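Local coordinates for Crh-like protein 5 (Neosartorya fumigata, PDB 6IBU) that cleaves chitin and transfers the released chains to beta-1,6-glucan or to other chitin, cross-linking polysaccharides of the fungal cell wall and septa, at residues 33-38 / 62-67; 101-106 / 133-138. All coordinates share one frame; numbering follows the deposited sequence.

Contact 1: 33-38 / 62-67; sequences DQWEVT and IDTDFY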
loop_
_atom_site.group_PDB
_atom_site.type_symbol
_atom_site.label_atom_id
_atom_site.label_comp_id
_atom_site.label_asym_id
_atom_site.label_seq_id
_atom_site.Cartn_x
_atom_site.Cartn_y
_atom_site.Cartn_z
ATOM N N ASP A 33 -12.841 -7.694 -9.735
ATOM C CA ASP A 33 -13.484 -6.898 -10.807
ATOM C C ASP A 33 -12.791 -5.553 -11.031
ATOM O O ASP A 33 -12.472 -5.263 -12.178
ATOM C CB ASP A 33 -14.959 -6.683 -10.491
ATOM C CG ASP A 33 -15.795 -7.876 -10.924
ATOM O OD1 ASP A 33 -15.229 -8.785 -11.602
ATOM O OD2 ASP A 33 -17.000 -7.898 -10.585
ATOM N N GLN A 34 -12.589 -4.753 -9.991
ATOM C CA GLN A 34 -12.090 -3.361 -10.152
ATOM C C GLN A 34 -10.594 -3.326 -9.833
ATOM O O GLN A 34 -10.114 -2.274 -9.404
ATOM C CB GLN A 34 -12.969 -2.436 -9.318
ATOM C CG GLN A 34 -14.420 -2.502 -9.776
ATOM C CD GLN A 34 -15.345 -1.528 -9.087
ATOM O OE1 GLN A 34 -16.316 -1.925 -8.431
ATOM N NE2 GLN A 34 -15.063 -0.238 -9.242
ATOM N N TRP A 35 -9.910 -4.464 -10.007
ATOM C CA TRP A 35 -8.456 -4.628 -9.742
ATOM C C TRP A 35 -7.739 -5.117 -11.001
ATOM O O TRP A 35 -8.371 -5.801 -11.824
ATOM C CB TRP A 35 -8.227 -5.612 -8.595
ATOM C CG TRP A 35 -8.771 -5.197 -7.266
ATOM C CD1 TRP A 35 -10.062 -5.278 -6.840
ATOM C CD2 TRP A 35 -8.015 -4.696 -6.150
ATOM N NE1 TRP A 35 -10.162 -4.846 -5.547
ATOM C CE2 TRP A 35 -8.926 -4.475 -5.100
ATOM C CE3 TRP A 35 -6.669 -4.389 -5.942
ATOM C CZ2 TRP A 35 -8.539 -3.955 -3.871
ATOM C CZ3 TRP A 35 -6.277 -3.894 -4.722
ATOM C CH2 TRP A 35 -7.204 -3.675 -3.705
ATOM N N GLU A 36 -6.466 -4.772 -11.134
ATOM C CA GLU A 36 -5.561 -5.238 -12.216
ATOM C C GLU A 36 -4.526 -6.134 -11.531
ATOM O O GLU A 36 -3.998 -5.680 -10.494
ATOM C CB GLU A 36 -5.027 -3.995 -12.947
ATOM C CG GLU A 36 -3.666 -4.138 -13.627
ATOM C CD GLU A 36 -2.982 -2.815 -14.007
ATOM O OE1 GLU A 36 -3.372 -1.749 -13.445
ATOM O OE2 GLU A 36 -2.051 -2.824 -14.876
ATOM N N VAL A 37 -4.367 -7.375 -12.001
ATOM C CA VAL A 37 -3.289 -8.270 -11.530
ATOM C C VAL A 37 -2.095 -7.868 -12.328
ATOM O O VAL A 37 -1.864 -8.144 -13.500
ATOM C CB VAL A 37 -3.493 -9.767 -11.671
ATOM C CG1 VAL A 37 -2.255 -10.505 -11.157
ATOM C CG2 VAL A 37 -4.753 -10.222 -10.960
ATOM N N THR A 38 -1.371 -7.126 -11.628
ATOM C CA THR A 38 -0.463 -6.298 -12.370
ATOM C C THR A 38 0.915 -6.956 -12.388
ATOM O O THR A 38 1.734 -6.504 -13.122
ATOM C CB THR A 38 -0.607 -4.957 -11.716
ATOM O OG1 THR A 38 0.273 -4.056 -12.372
ATOM C CG2 THR A 38 -0.286 -5.059 -10.247
ATOM N N ILE A 62 -1.747 -6.789 -6.837
ATOM C CA ILE A 62 -3.014 -6.265 -7.402
ATOM C C ILE A 62 -3.071 -4.769 -7.107
ATOM O O ILE A 62 -2.635 -4.361 -6.024
ATOM C CB ILE A 62 -4.239 -7.030 -6.866
ATOM C CG1 ILE A 62 -4.400 -6.916 -5.351
ATOM C CG2 ILE A 62 -4.198 -8.488 -7.308
ATOM C CD1 ILE A 62 -5.745 -7.432 -4.871
ATOM N N ASP A 63 -3.513 -3.986 -8.091
ATOM C CA ASP A 63 -3.793 -2.535 -7.983
ATOM C C ASP A 63 -5.286 -2.310 -8.221
ATOM O O ASP A 63 -5.847 -2.977 -9.111
ATOM C CB ASP A 63 -3.079 -1.748 -9.075
ATOM C CG ASP A 63 -1.587 -1.636 -8.908
ATOM O OD1 ASP A 63 -1.116 -1.880 -7.788
ATOM O OD2 ASP A 63 -0.919 -1.278 -9.901
ATOM N N THR A 64 -5.899 -1.378 -7.498
ATOM C CA THR A 64 -7.255 -0.878 -7.818
ATOM C C THR A 64 -7.179 -0.177 -9.175
ATOM O O THR A 64 -6.186 0.495 -9.452
ATOM C CB THR A 64 -7.818 0.028 -6.718
ATOM O OG1 THR A 64 -6.923 1.105 -6.443
ATOM C CG2 THR A 64 -8.104 -0.727 -5.443
ATOM N N ASP A 65 -8.185 -0.382 -10.009
ATOM C CA ASP A 65 -8.346 0.339 -11.298
ATOM C C ASP A 65 -8.525 1.830 -10.999
ATOM O O ASP A 65 -7.987 2.642 -11.743
ATOM C CB ASP A 65 -9.560 -0.165 -12.081
ATOM C CG ASP A 65 -9.398 -1.533 -12.706
ATOM O OD1 ASP A 65 -8.242 -2.026 -12.811
ATOM O OD2 ASP A 65 -10.439 -2.107 -13.069
ATOM N N PHE A 66 -9.188 2.151 -9.894
ATOM C CA PHE A 66 -9.578 3.520 -9.493
ATOM C C PHE A 66 -8.568 4.102 -8.507
ATOM O O PHE A 66 -7.790 3.359 -7.877
ATOM C CB PHE A 66 -10.957 3.501 -8.832
ATOM C CG PHE A 66 -11.064 2.483 -7.727
ATOM C CD1 PHE A 66 -10.662 2.785 -6.438
ATOM C CD2 PHE A 66 -11.542 1.206 -7.982
ATOM C CE1 PHE A 66 -10.783 1.858 -5.418
ATOM C CE2 PHE A 66 -11.646 0.269 -6.963
ATOM C CZ PHE A 66 -11.278 0.600 -5.680
ATOM N N TYR A 67 -8.611 5.431 -8.396
ATOM C CA TYR A 67 -7.923 6.254 -7.377
ATOM C C TYR A 67 -9.005 6.845 -6.484
ATOM O O TYR A 67 -10.099 7.059 -6.975
ATOM C CB TYR A 67 -7.129 7.400 -8.002
ATOM C CG TYR A 67 -5.949 6.964 -8.819
ATOM C CD1 TYR A 67 -6.128 6.311 -10.028
ATOM C CD2 TYR A 67 -4.652 7.249 -8.419
ATOM C CE1 TYR A 67 -5.049 5.918 -10.803
ATOM C CE2 TYR A 67 -3.564 6.855 -9.186
ATOM C CZ TYR A 67 -3.765 6.190 -10.382
ATOM O OH TYR A 67 -2.699 5.809 -11.133
HETATM O O HOH W 1 -1.212 -0.253 -13.104
#
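Glu36 and Asp63 form an antiparallel hydrogen-bonded pair: Glu36 N donates to Asp63 O at 2.8 Å and Asp63 N returns a bond to Glu36 O at 3.0 Å. A third backbone bond, Asp65 N to Gln34 O, is almost straight at hydrogen (177°). The two acidic side chains share a sheet face, with Glu36 OE1 4.3 Å from Asp63 OD2. A water donates a hydrogen bond to Glu36 OE1 and a weak one to Asp63 OD2, which bridges the like charges, while Asp63 OD1 forms a salt bridge with Arg182, a chitin-binding residue. Thr38 CG2 lies beside Asp63 OD2.

The apolar packing centres on Trp35. Its indole is sandwiched: Thr64 CG2 sits over one face, 3.5 Å from the centroid of the six-membered ring, and Ile62 CD1 over the opposite face, 3.8 Å from it. A chi1 of 62° puts Ile62 CG1 itself 3.4 Å from Trp35 CE3. Trp35 NE1 is hydrogen-bonded to Tyr22 OH. Farther out, Gln34 CB meets the Phe66 ring at its edge, 3.8 Å from CE2, and Thr64 CB covers a face of that ring.

Strands 35-39 and 61-64 are thus an edge pair of the seven-stranded antiparallel sheet of the GH16 fold, and their chemistry separates by side: an apolar layer around Trp35, backed by strand 212-223, and an acidic side where the water and Arg182 probably offset the repulsion between the carboxylates, and where Asp63 in turn is placed to orient Arg182, which binds chitin.

Contact 2: 101-106 / 133-138; sequences WEVLGG and ATPQET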
loop_
_atom_site.group_PDB
_atom_site.type_symbol
_atom_site.label_atom_id
_atom_site.label_comp_id
_atom_site.label_asym_id
_atom_site.label_seq_id
_atom_site.Cartn_x
_atom_site.Cartn_y
_atom_site.Cartn_z
ATOM N N TRP A 101 2.052 0.073 4.595
ATOM C CA TRP A 101 2.380 -0.941 5.618
ATOM C C TRP A 101 3.380 -1.910 4.992
ATOM O O TRP A 101 3.209 -2.233 3.818
ATOM C CB TRP A 101 1.114 -1.684 6.050
ATOM C CG TRP A 101 -0.021 -0.898 6.628
ATOM C CD1 TRP A 101 -1.141 -0.466 5.988
ATOM C CD2 TRP A 101 -0.225 -0.588 8.017
ATOM N NE1 TRP A 101 -2.000 0.140 6.860
ATOM C CE2 TRP A 101 -1.472 0.068 8.123
ATOM C CE3 TRP A 101 0.537 -0.766 9.171
ATOM C CZ2 TRP A 101 -1.970 0.526 9.347
ATOM C CZ3 TRP A 101 0.049 -0.318 10.377
ATOM C CH2 TRP A 101 -1.194 0.306 10.462
ATOM N N GLU A 102 4.414 -2.321 5.721
ATOM C CA GLU A 102 5.312 -3.419 5.278
ATOM C C GLU A 102 5.414 -4.433 6.413
ATOM O O GLU A 102 5.796 -4.042 7.497
ATOM C CB GLU A 102 6.703 -2.902 4.923
ATOM C CG GLU A 102 6.709 -1.759 3.922
ATOM C CD GLU A 102 6.250 -2.156 2.528
ATOM O OE1 GLU A 102 6.593 -3.254 2.071
ATOM O OE2 GLU A 102 5.520 -1.377 1.911
ATOM N N VAL A 103 5.085 -5.695 6.176
ATOM C CA VAL A 103 5.440 -6.782 7.124
ATOM C C VAL A 103 6.647 -7.543 6.559
ATOM O O VAL A 103 6.734 -7.738 5.350
ATOM C CB VAL A 103 4.241 -7.705 7.411
ATOM C CG1 VAL A 103 4.627 -8.827 8.350
ATOM C CG2 VAL A 103 3.069 -6.934 7.989
ATOM N N LEU A 104 7.568 -7.942 7.430
ATOM C CA LEU A 104 8.737 -8.774 7.054
ATOM C C LEU A 104 8.475 -10.166 7.610
ATOM O O LEU A 104 8.054 -10.246 8.776
ATOM C CB LEU A 104 9.998 -8.143 7.630
ATOM C CG LEU A 104 10.211 -6.688 7.212
ATOM C CD1 LEU A 104 11.428 -6.134 7.912
ATOM C CD2 LEU A 104 10.351 -6.536 5.694
ATOM N N GLY A 105 8.665 -11.204 6.793
ATOM C CA GLY A 105 8.351 -12.593 7.182
ATOM C C GLY A 105 9.024 -13.032 8.468
ATOM O O GLY A 105 8.381 -13.693 9.254
ATOM N N GLY A 106 10.275 -12.667 8.710
ATOM C CA GLY A 106 11.016 -13.181 9.879
ATOM C C GLY A 106 10.845 -12.305 11.099
ATOM O O GLY A 106 11.331 -12.694 12.187
ATOM N N ALA A 133 0.927 -8.508 16.968
ATOM C CA ALA A 133 1.038 -9.910 17.419
ATOM C C ALA A 133 1.063 -10.787 16.175
ATOM O O ALA A 133 0.115 -10.733 15.403
ATOM C CB ALA A 133 -0.101 -10.260 18.339
ATOM N N THR A 134 2.161 -11.503 15.974
ATOM C CA THR A 134 2.316 -12.554 14.943
ATOM C C THR A 134 1.558 -12.188 13.666
ATOM O O THR A 134 0.642 -12.912 13.281
ATOM C CB THR A 134 1.887 -13.921 15.504
ATOM O OG1 THR A 134 0.494 -13.885 15.846
ATOM C CG2 THR A 134 2.716 -14.354 16.697
ATOM N N PRO A 135 1.975 -11.141 12.919
ATOM C CA PRO A 135 1.283 -10.755 11.694
ATOM C C PRO A 135 1.305 -11.829 10.597
ATOM O O PRO A 135 0.419 -11.815 9.800
ATOM C CB PRO A 135 2.003 -9.489 11.226
ATOM C CG PRO A 135 3.337 -9.516 11.909
ATOM C CD PRO A 135 3.136 -10.283 13.204
ATOM N N GLN A 136 2.239 -12.774 10.633
ATOM C CA GLN A 136 2.323 -13.902 9.665
ATOM C C GLN A 136 1.373 -15.033 10.089
ATOM O O GLN A 136 1.142 -15.893 9.289
ATOM C CB GLN A 136 3.742 -14.469 9.601
ATOM C CG GLN A 136 4.817 -13.433 9.353
ATOM C CD GLN A 136 5.249 -12.595 10.535
ATOM O OE1 GLN A 136 4.853 -12.829 11.672
ATOM N NE2 GLN A 136 6.052 -11.578 10.253
ATOM N N GLU A 137 0.845 -15.057 11.302
ATOM C CA GLU A 137 0.136 -16.266 11.775
ATOM C C GLU A 137 -1.330 -15.969 12.002
ATOM O O GLU A 137 -2.124 -16.879 12.156
ATOM C CB GLU A 137 0.827 -16.823 13.019
ATOM C CG GLU A 137 1.232 -18.294 12.875
ATOM C CD GLU A 137 2.723 -18.655 12.894
ATOM O OE1 GLU A 137 3.577 -17.732 13.019
ATOM O OE2 GLU A 137 3.034 -19.882 12.804
ATOM N N THR A 138 -1.700 -14.728 11.908
ATOM C CA THR A 138 -3.098 -14.385 12.205
ATOM C C THR A 138 -3.500 -13.212 11.325
ATOM O O THR A 138 -2.613 -12.515 10.945
ATOM C CB THR A 138 -3.200 -13.932 13.650
ATOM O OG1 THR A 138 -4.571 -13.758 13.993
ATOM C CG2 THR A 138 -2.489 -12.621 13.837
#
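Gln136 reaches from its loop to the end of strand 98-105, where its NE2 lies 2.8 Å from Leu104 O. The N-H...O angle of 124° makes this a weak bond; a firmer polar partner for NE2 is the carbonyl of Asp107, just beyond the strand. The side-chain torsions explain the reach. With CG anti to the carbonyl carbon, chi1 (-52°) sets it 3.6 Å from Gly105 O, and the bend at chi2 (79°) brings CD round to the same distance from that oxygen. The amide nitrogen also lies against Val103, 3.6 Å from CG1.

Val103 is the apolar half of the contact. Its CB points to the loop, and CG1, anti to the backbone N, is the methyl that does the touching. It meets the Pro135 ring at CG, 3.8 Å away, and at CB, the two side chains crossing obliquely. Tyr142 packs on both Val103 and Pro135, so the small apolar patch continues onto strand 140-146 of the other large sheet.

Glu137 N to Thr134 O (2.9 Å) closes a beta turn with Pro135 and Gln136, the loop's two contact residues, at its corners.

Alternation along the strand sends Glu102, a chitin-binding residue and by similarity the proton donor, to the face opposite Val103. This is consistent with the GH16 catalytic domain, the part of the longer protein held in this chain: a jelly-roll beta-sandwich in which one face of a strand lines the catalytic cleft and the other packs within the protein.

Overall arrangement
From the N terminus, contact 1 comes first: strand 35-39 runs out, the chain passes through strands 44-45 and 48-53 of the other large sheet, and strand 61-64 returns antiparallel beside it. That loop is closed before contact 2 opens, so the two stand in series and neither nest nor cross. Contact 2 closes the excursion from strand 98-105 through strands 110-116 and 128-131 to the loop ahead of strand 140-146. Both contacts reach the same seven-stranded sheet: contact 1 pairs one of its two outermost strands, 35-39, with its neighbour 61-64, whereas contact 2 joins an inner strand to a connection leading into the eight-stranded sheet. Their centres are 24 Å apart.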